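Local structure of amine oxidase domain-containing protein (Pyrococcus furiosus, 3NRN) at residues 54-59 and 181-186. The protein is of unknown function but binds adenosine monophosphate and is probably an oxidoreductase related to flavin-containing amine oxidases. Residues are numbered along the deposited sequence; the frame is centred on the assembly and turned at random.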
loop_
_atom_site.group_PDB
_atom_site.type_symbol
_atom_site.label_atom_id
_atom_site.label_comp_id
_atom_site.label_asym_id
_atom_site.label_seq_id
_atom_site.Cartn_x
_atom_site.Cartn_y
_atom_site.Cartn_z
ATOM N N LEU A 54 -5.136 5.749 -2.007
ATOM C CA LEU A 54 -6.316 6.483 -2.448
ATOM C C LEU A 54 -7.538 6.299 -1.540
ATOM O O LEU A 54 -8.642 6.045 -2.032
ATOM C CB LEU A 54 -6.665 6.073 -3.885
ATOM C CG LEU A 54 -5.548 6.124 -4.930
ATOM C CD1 LEU A 54 -6.128 5.793 -6.287
ATOM C CD2 LEU A 54 -4.902 7.501 -4.956
ATOM N N HIS A 55 -7.338 6.430 -0.224
ATOM C CA HIS A 55 -8.426 6.286 0.750
ATOM C C HIS A 55 -9.111 4.950 0.544
ATOM O O HIS A 55 -10.315 4.806 0.770
ATOM C CB HIS A 55 -9.433 7.422 0.553
ATOM C CG HIS A 55 -8.870 8.776 0.849
ATOM N ND1 HIS A 55 -9.233 9.907 0.150
ATOM C CD2 HIS A 55 -7.960 9.178 1.768
ATOM C CE1 HIS A 55 -8.569 10.946 0.622
ATOM N NE2 HIS A 55 -7.791 10.531 1.605
HETATM N N MSE A 56 -8.319 3.971 0.120
HETATM C CA MSE A 56 -8.817 2.641 -0.197
HETATM C C MSE A 56 -7.846 1.557 0.276
HETATM O O MSE A 56 -6.644 1.786 0.383
HETATM C CB MSE A 56 -9.002 2.567 -1.721
HETATM C CG MSE A 56 -9.539 1.265 -2.314
HETATM SE SE MSE A 56 -9.760 1.414 -4.141
HETATM C CE MSE A 56 -8.124 1.837 -4.623
ATOM N N ILE A 57 -8.384 0.381 0.566
ATOM C CA ILE A 57 -7.589 -0.755 1.000
ATOM C C ILE A 57 -7.765 -1.790 -0.114
ATOM O O ILE A 57 -8.883 -2.058 -0.533
ATOM C CB ILE A 57 -8.106 -1.283 2.362
ATOM C CG1 ILE A 57 -7.965 -0.174 3.412
ATOM C CG2 ILE A 57 -7.346 -2.540 2.778
ATOM C CD1 ILE A 57 -8.551 -0.511 4.779
ATOM N N PRO A 58 -6.660 -2.376 -0.613
ATOM C CA PRO A 58 -6.715 -3.370 -1.693
ATOM C C PRO A 58 -7.735 -4.504 -1.554
ATOM O O PRO A 58 -8.363 -4.905 -2.537
ATOM C CB PRO A 58 -5.277 -3.886 -1.765
ATOM C CG PRO A 58 -4.473 -2.694 -1.333
ATOM C CD PRO A 58 -5.277 -2.196 -0.146
ATOM N N HIS A 59 -7.905 -5.026 -0.348
ATOM C CA HIS A 59 -8.851 -6.117 -0.149
ATOM C C HIS A 59 -9.987 -5.729 0.787
ATOM O O HIS A 59 -10.626 -6.586 1.394
ATOM C CB HIS A 59 -8.105 -7.352 0.370
ATOM C CG HIS A 59 -7.068 -7.863 -0.583
ATOM N ND1 HIS A 59 -7.393 -8.471 -1.776
ATOM C CD2 HIS A 59 -5.714 -7.797 -0.549
ATOM C CE1 HIS A 59 -6.284 -8.756 -2.438
ATOM N NE2 HIS A 59 -5.253 -8.356 -1.715
ATOM N N PRO A 181 -11.282 -4.442 -3.338
ATOM C CA PRO A 181 -10.999 -3.302 -2.465
ATOM C C PRO A 181 -12.191 -2.722 -1.727
ATOM O O PRO A 181 -13.334 -3.123 -1.932
ATOM C CB PRO A 181 -10.396 -2.290 -3.427
ATOM C CG PRO A 181 -11.268 -2.478 -4.626
ATOM C CD PRO A 181 -11.361 -4.002 -4.744
ATOM N N GLY A 182 -11.894 -1.752 -0.869
ATOM C CA GLY A 182 -12.919 -1.086 -0.095
ATOM C C GLY A 182 -12.464 0.315 0.244
ATOM O O GLY A 182 -11.268 0.557 0.426
ATOM N N LEU A 183 -13.419 1.237 0.315
ATOM C CA LEU A 183 -13.148 2.631 0.639
ATOM C C LEU A 183 -13.224 2.841 2.149
ATOM O O LEU A 183 -13.900 2.094 2.856
ATOM C CB LEU A 183 -14.163 3.539 -0.057
ATOM C CG LEU A 183 -14.154 3.576 -1.588
ATOM C CD1 LEU A 183 -15.227 4.546 -2.081
ATOM C CD2 LEU A 183 -12.789 4.017 -2.083
ATOM N N ILE A 184 -12.534 3.872 2.627
ATOM C CA ILE A 184 -12.484 4.190 4.044
ATOM C C ILE A 184 -13.208 5.496 4.370
ATOM O O ILE A 184 -12.824 6.559 3.885
ATOM C CB ILE A 184 -11.026 4.358 4.514
ATOM C CG1 ILE A 184 -10.155 3.229 3.955
ATOM C CG2 ILE A 184 -10.978 4.377 6.029
ATOM C CD1 ILE A 184 -8.689 3.442 4.189
ATOM N N ARG A 185 -14.242 5.433 5.197
ATOM C CA ARG A 185 -14.944 6.659 5.557
ATOM C C ARG A 185 -13.957 7.511 6.338
ATOM O O ARG A 185 -13.266 7.012 7.240
ATOM C CB ARG A 185 -16.178 6.359 6.415
ATOM C CG ARG A 185 -16.926 7.608 6.888
ATOM C CD ARG A 185 -18.299 7.245 7.452
ATOM N NE ARG A 185 -19.205 6.790 6.401
ATOM C CZ ARG A 185 -19.723 7.586 5.469
ATOM N NH1 ARG A 185 -19.429 8.882 5.463
ATOM N NH2 ARG A 185 -20.517 7.087 4.533
ATOM N N GLY A 186 -13.873 8.788 5.974
ATOM C CA GLY A 186 -12.951 9.685 6.644
ATOM C C GLY A 186 -11.579 9.684 5.995
ATOM O O GLY A 186 -10.696 10.434 6.402
#
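I57 and G182 form the antiparallel hydrogen-bonded pair at the heart of this short strand pairing, each N-H reaching the other's carbonyl. I57 N lies 2.9 Å from G182 O in a nearly straight bond (N-H...O 165°), and G182 N donates back to I57 O at 3.0 Å. A third backbone bond joins I184 N to H55 O. M56 and L183 make the adjoining non-hydrogen-bonded pair, M56 CA making a bent CA-H...O contact with G182 O; the contact thus illustrates how both pair types join short strands distant in sequence. On their face selenomethionine M56, its CG anti to the backbone N (chi1 -179°), lies beside the P181 ring, CG 3.8 Å from P181 CB, while L183 CD2 approaches M56 CB. On the I57 face, the I57 and I184 side chains cross at about a right angle, with I57 CG1 3.8 Å from I184 CD1. An alanine in place of I57 would probably open a gap beside I184 CD1, with I57 CG1 and CD1 gone. Strand 182-184 is central in a three-stranded antiparallel sheet, pairing on its other edge with strand 78-80; M56 and P181 pack on I286 of strand 286-288, and I57 touches D390 of helix 388-402.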